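Local coordinates for mitochondrial dynamics protein MID49 (Mus musculus, PDB 4WOY) that recruits the fission dynamin DNM1L to the mitochondrial outer membrane, regulates its GTPase activity and is required for mitochondrial fission, at residues Val21-Ala24 against Lys25-Ala28; Asn301-Gly304 against Asn305-Glu308. The protein carries 1 engineered substitution. All coordinates share one frame; numbering follows the deposited sequence.

Contact 1. Residues Val21-Ala24 against Lys25-Ala28; sequences VTLA and KQLA
Lys25 folds back along the preceding turn of its helix and lies beside Val21. Lys25 CB sits 3.7 Å from Val21 O, the carbonyl oxygen one turn back. Lys25 CG passes closer to Val21 O, at 3.5 Å. The chi1 of -72° places CG beside the lysine's own N, and the chain then runs extended. CD moves on past Val21 O, and Lys25 CE meets Val21 CG1 at 3.9 Å. The two side chains run side by side and point the same way, but CE alone of the lysine carbons touches that methyl. NZ continues beyond CE, past the apolar part of the contact.

The backbone between them is regular alpha-helix, part of helix 18-42 in the nucleotidyltransferase-like part of this fragment. Four i to i+4 bonds join the two turns. Lys25 N gives a nearly straight bond to Val21 O, at 172°. The bond from Gln26 N to Thr22 O is more bent, at 141°. Leu27 N and Ala28 N bond to Leu23 O and Ala24 O.

A second group of side chains gathers round Leu23, whose CD1 reaches forward along the helix. Leu23 CD1 stands 3.6 Å from Gln26 OE1, the oxygen of an amide carried on a chain bent at chi2. Leu23 CD1 also lies 4.1 Å from Leu27 CG, where the two leucines meet at a slant. Leu27 and Ala28 pack on Phe174 of strand 173-182, while Leu23 touches Gln168 and Glu170. On the exposed side, Thr22 OG1 is hydrogen-bonded to Glu18 O.

Contact 2. Residues Asn301-Gly304 against Asn305-Glu308; sequences NLLG and NFRE
Asn305 and Phe306 fold back against Leu302 and Leu303 in the loop that leads into helix 308-317. Two type I beta turns follow one another here, Asn301 to Gly304 and Leu303 to Phe306. The first is braced by an Asx turn, in which Asn301 OD1 accepts from Leu303 N at 3.0 Å.

In Asn305, chi1 of 60° sets CG between the backbone N and the carbonyl carbon. Asn305 OD1 comes to 3.9 Å from Leu302 O, a contact of two acceptors and not a hydrogen bond. The side chain also touches Arg96 and Arg247.

Phe306 makes the ring contact and the turn bond. Phe306 N donates to Leu303 O at 3.2 Å, closing the second turn, with the donor well above the carbonyl plane. Phe306 CB lies 3.4 Å from Leu303 O. Leu303 CD2 stands over the centre of the Phe306 ring, 4.1 Å from the centroid and 7° off the normal, a CH-pi contact. Phe306 CE1 comes within 3.6 Å of Leu302 O. The ring also packs on Ile311 and Ile314 and makes a cation-pi contact with Arg247.

Arg307 is the N-cap of helix 308-317, and its N is hydrogen-bonded to Glu310 OE1. Glu308 begins the helix. The backbone bond holds the turn; dispersion from the leucine methyl, and probably attraction to the arginine cation, add to it at the ring.

From the N terminus, the chain passes helix 2-14 and enters helix 18-42, where contact 1 lies. Contact 1 spans neighbouring helical turns and closes no long loop. It sets one face of the helix against strand 173-182 of the large mixed sheet. The chain then builds that sheet and the later helices. Contact 2 comes near the end, after strand 300-301, in the Mab-21 HhH/H2TH-like region. It closes two consecutive turns. Through Leu302 this loop touches helix 250-261, and the chain then enters helix 308-317. The two contacts follow in series and neither nest nor cross. Their centres are 35 Å apart, on opposite sides of the chain's centre.

Contact 1. Residues Val21-Ala24 against Lys25-Ala28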
ATOM      1  N   VAL A  21      19.067   1.792   1.488  1.00 47.32           N
ATOM      2  CA  VAL A  21      18.108   1.815   0.381  1.00 46.11           C
ATOM      3  C   VAL A  21      18.584   0.905  -0.745  1.00 48.05           C
ATOM      4  O   VAL A  21      17.818   0.097  -1.274  1.00 47.79           O
ATOM      5  CB  VAL A  21      17.858   3.262  -0.173  1.00 45.87           C
ATOM      6  CG1 VAL A  21      17.062   3.230  -1.490  1.00 45.54           C
ATOM      7  CG2 VAL A  21      17.145   4.108   0.862  1.00 43.94           C
ATOM      8  N   THR A  22      19.858   1.018  -1.086  1.00 51.12           N
ATOM      9  CA  THR A  22      20.437   0.209  -2.159  1.00 56.42           C
ATOM     10  C   THR A  22      20.399  -1.281  -1.846  1.00 56.36           C
ATOM     11  O   THR A  22      20.138  -2.117  -2.733  1.00 57.19           O
ATOM     12  CB  THR A  22      21.888   0.633  -2.429  1.00 62.78           C
ATOM     13  OG1 THR A  22      21.901   2.032  -2.727  1.00 73.41           O
ATOM     14  CG2 THR A  22      22.456  -0.108  -3.621  1.00 65.82           C
ATOM     15  N   LEU A  23      20.666  -1.590  -0.576  1.00 54.04           N
ATOM     16  CA  LEU A  23      20.678  -2.967  -0.077  1.00 59.59           C
ATOM     17  C   LEU A  23      19.287  -3.596  -0.066  1.00 60.51           C
ATOM     18  O   LEU A  23      19.101  -4.768  -0.423  1.00 59.60           O
ATOM     19  CB  LEU A  23      21.271  -3.036   1.350  1.00 64.04           C
ATOM     20  CG  LEU A  23      21.139  -4.402   2.009  1.00 66.34           C
ATOM     21  CD1 LEU A  23      21.870  -5.506   1.128  1.00 61.02           C
ATOM     22  CD2 LEU A  23      21.474  -4.369   3.500  1.00 69.16           C
ATOM     23  N   ALA A  24      18.313  -2.794   0.332  1.00 54.88           N
ATOM     24  CA  ALA A  24      16.951  -3.251   0.460  1.00 53.51           C
ATOM     25  C   ALA A  24      16.375  -3.608  -0.913  1.00 57.35           C
ATOM     26  O   ALA A  24      15.754  -4.666  -1.087  1.00 52.40           O
ATOM     27  CB  ALA A  24      16.108  -2.188   1.139  1.00 52.62           C
ATOM     28  N   LYS A  25      16.596  -2.729  -1.886  1.00 55.63           N
ATOM     29  CA  LYS A  25      16.164  -2.997  -3.246  1.00 56.30           C
ATOM     30  C   LYS A  25      16.858  -4.251  -3.774  1.00 57.34           C
ATOM     31  O   LYS A  25      16.266  -5.047  -4.497  1.00 56.22           O
ATOM     32  CB  LYS A  25      16.468  -1.809  -4.161  1.00 59.07           C
ATOM     33  CG  LYS A  25      15.591  -0.598  -3.944  1.00 51.29           C
ATOM     34  CD  LYS A  25      15.949   0.502  -4.920  1.00 46.83           C
ATOM     35  CE  LYS A  25      15.173   1.718  -4.561  1.00 50.08           C
ATOM     36  NZ  LYS A  25      15.326   2.828  -5.506  1.00 49.36           N
ATOM     37  N   GLN A  26      18.108  -4.444  -3.385  1.00 50.99           N
ATOM     38  CA  GLN A  26      18.838  -5.598  -3.870  1.00 57.58           C
ATOM     39  C   GLN A  26      18.203  -6.908  -3.378  1.00 56.35           C
ATOM     40  O   GLN A  26      17.920  -7.812  -4.174  1.00 53.82           O
ATOM     41  CB  GLN A  26      20.321  -5.503  -3.450  1.00 57.89           C
ATOM     42  CG  GLN A  26      21.190  -6.628  -3.946  1.00 62.15           C
ATOM     43  CD  GLN A  26      21.239  -7.773  -2.966  1.00 68.81           C
ATOM     44  OE1 GLN A  26      21.471  -7.576  -1.775  1.00 78.49           O
ATOM     45  NE2 GLN A  26      21.006  -8.979  -3.455  1.00 72.43           N
ATOM     46  N   LEU A  27      17.961  -7.005  -2.075  1.00 57.74           N
ATOM     47  CA  LEU A  27      17.369  -8.212  -1.501  1.00 55.35           C
ATOM     48  C   LEU A  27      15.952  -8.436  -2.050  1.00 53.15           C
ATOM     49  O   LEU A  27      15.637  -9.513  -2.542  1.00 54.89           O
ATOM     50  CB  LEU A  27      17.350  -8.116   0.023  1.00 59.07           C
ATOM     51  CG  LEU A  27      18.725  -8.064   0.709  1.00 61.44           C
ATOM     52  CD1 LEU A  27      18.559  -7.793   2.192  1.00 55.13           C
ATOM     53  CD2 LEU A  27      19.514  -9.331   0.484  1.00 59.54           C
ATOM     54  N   ALA A  28      15.123  -7.400  -2.004  1.00 45.86           N
ATOM     55  CA  ALA A  28      13.752  -7.489  -2.491  1.00 44.32           C
ATOM     56  C   ALA A  28      13.688  -7.863  -3.976  1.00 46.86           C
ATOM     57  O   ALA A  28      12.818  -8.621  -4.399  1.00 49.02           O
ATOM     58  CB  ALA A  28      13.011  -6.149  -2.251  1.00 41.07           C
TER

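Contact 2. Residues Asn301-Gly304 against Asn305-Glu308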
ATOM      1  N   ASN A 301     -14.453   6.231   3.119  1.00 51.44           N
ATOM      2  CA  ASN A 301     -14.094   7.060   4.247  1.00 45.65           C
ATOM      3  C   ASN A 301     -12.990   6.356   5.051  1.00 52.64           C
ATOM      4  O   ASN A 301     -13.225   5.328   5.693  1.00 51.19           O
ATOM      5  CB  ASN A 301     -15.336   7.330   5.093  1.00 47.51           C
ATOM      6  CG  ASN A 301     -15.029   8.084   6.360  1.00 51.03           C
ATOM      7  OD1 ASN A 301     -13.916   8.604   6.548  1.00 47.13           O
ATOM      8  ND2 ASN A 301     -16.023   8.170   7.243  1.00 49.02           N
ATOM      9  N   LEU A 302     -11.780   6.901   4.997  1.00 52.14           N
ATOM     10  CA  LEU A 302     -10.646   6.225   5.623  1.00 53.20           C
ATOM     11  C   LEU A 302     -10.732   6.232   7.147  1.00 54.57           C
ATOM     12  O   LEU A 302      -9.955   5.558   7.819  1.00 58.26           O
ATOM     13  CB  LEU A 302      -9.324   6.836   5.150  1.00 53.19           C
ATOM     14  CG  LEU A 302      -8.947   6.428   3.718  1.00 49.47           C
ATOM     15  CD1 LEU A 302      -7.489   6.683   3.465  1.00 52.52           C
ATOM     16  CD2 LEU A 302      -9.257   4.962   3.445  1.00 47.12           C
ATOM     17  N   LEU A 303     -11.679   6.997   7.685  1.00 55.10           N
ATOM     18  CA  LEU A 303     -11.928   7.018   9.125  1.00 49.79           C
ATOM     19  C   LEU A 303     -13.169   6.250   9.519  1.00 53.27           C
ATOM     20  O   LEU A 303     -13.564   6.272  10.678  1.00 62.34           O
ATOM     21  CB  LEU A 303     -12.060   8.450   9.640  1.00 48.75           C
ATOM     22  CG  LEU A 303     -10.867   9.388   9.621  1.00 41.38           C
ATOM     23  CD1 LEU A 303     -11.304  10.667  10.282  1.00 45.59           C
ATOM     24  CD2 LEU A 303      -9.638   8.749  10.302  1.00 41.42           C
ATOM     25  N   GLY A 304     -13.791   5.594   8.547  1.00 52.07           N
ATOM     26  CA  GLY A 304     -15.073   4.930   8.746  1.00 58.79           C
ATOM     27  C   GLY A 304     -15.084   3.818   9.774  1.00 61.39           C
ATOM     28  O   GLY A 304     -16.051   3.651  10.515  1.00 68.68           O
ATOM     29  N   ASN A 305     -14.005   3.046   9.800  1.00 60.33           N
ATOM     30  CA  ASN A 305     -13.890   1.914  10.693  1.00 63.85           C
ATOM     31  C   ASN A 305     -13.188   2.291  11.997  1.00 68.47           C
ATOM     32  O   ASN A 305     -12.793   1.419  12.763  1.00 75.85           O
ATOM     33  CB  ASN A 305     -13.148   0.763  10.001  1.00 71.35           C
ATOM     34  CG  ASN A 305     -11.732   1.147   9.569  1.00 82.92           C
ATOM     35  OD1 ASN A 305     -11.409   2.335   9.420  1.00 86.66           O
ATOM     36  ND2 ASN A 305     -10.881   0.137   9.356  1.00 82.45           N
ATOM     37  N   PHE A 306     -13.008   3.583  12.247  1.00 69.02           N
ATOM     38  CA  PHE A 306     -12.500   4.006  13.549  1.00 67.57           C
ATOM     39  C   PHE A 306     -13.635   4.075  14.564  1.00 70.27           C
ATOM     40  O   PHE A 306     -14.701   4.630  14.288  1.00 67.95           O
ATOM     41  CB  PHE A 306     -11.806   5.363  13.468  1.00 61.09           C
ATOM     42  CG  PHE A 306     -10.421   5.304  12.908  1.00 57.70           C
ATOM     43  CD1 PHE A 306     -10.185   4.789  11.643  1.00 55.95           C
ATOM     44  CD2 PHE A 306      -9.349   5.773  13.645  1.00 60.19           C
ATOM     45  CE1 PHE A 306      -8.894   4.746  11.122  1.00 54.22           C
ATOM     46  CE2 PHE A 306      -8.055   5.730  13.136  1.00 57.01           C
ATOM     47  CZ  PHE A 306      -7.824   5.218  11.874  1.00 51.28           C
ATOM     48  N   ARG A 307     -13.394   3.523  15.747  1.00 65.62           N
ATOM     49  CA  ARG A 307     -14.344   3.660  16.829  1.00 63.43           C
ATOM     50  C   ARG A 307     -14.230   5.089  17.384  1.00 60.37           C
ATOM     51  O   ARG A 307     -13.248   5.790  17.123  1.00 57.33           O
ATOM     52  CB  ARG A 307     -14.101   2.557  17.871  1.00 71.93           C
ATOM     53  CG  ARG A 307     -14.296   2.911  19.343  1.00 85.94           C
ATOM     54  CD  ARG A 307     -14.115   1.675  20.230  1.00 96.86           C
ATOM     55  NE  ARG A 307     -13.138   0.736  19.674  1.00103.94           N
ATOM     56  CZ  ARG A 307     -11.818   0.842  19.812  1.00105.51           C
ATOM     57  NH1 ARG A 307     -11.295   1.860  20.486  1.00108.32           N
ATOM     58  NH2 ARG A 307     -11.017  -0.066  19.268  1.00102.70           N
ATOM     59  N   GLU A 308     -15.242   5.537  18.117  1.00 71.53           N
ATOM     60  CA  GLU A 308     -15.325   6.937  18.512  1.00 77.08           C
ATOM     61  C   GLU A 308     -14.155   7.359  19.399  1.00 74.27           C
ATOM     62  O   GLU A 308     -13.576   8.432  19.190  1.00 65.46           O
ATOM     63  CB  GLU A 308     -16.666   7.213  19.200  1.00 89.82           C
ATOM     64  CG  GLU A 308     -16.944   8.689  19.442  1.00 97.86           C
ATOM     65  CD  GLU A 308     -18.397   8.964  19.799  1.00109.19           C
ATOM     66  OE1 GLU A 308     -19.153   8.000  20.052  1.00115.54           O
ATOM     67  OE2 GLU A 308     -18.783  10.151  19.828  1.00109.86           O
TER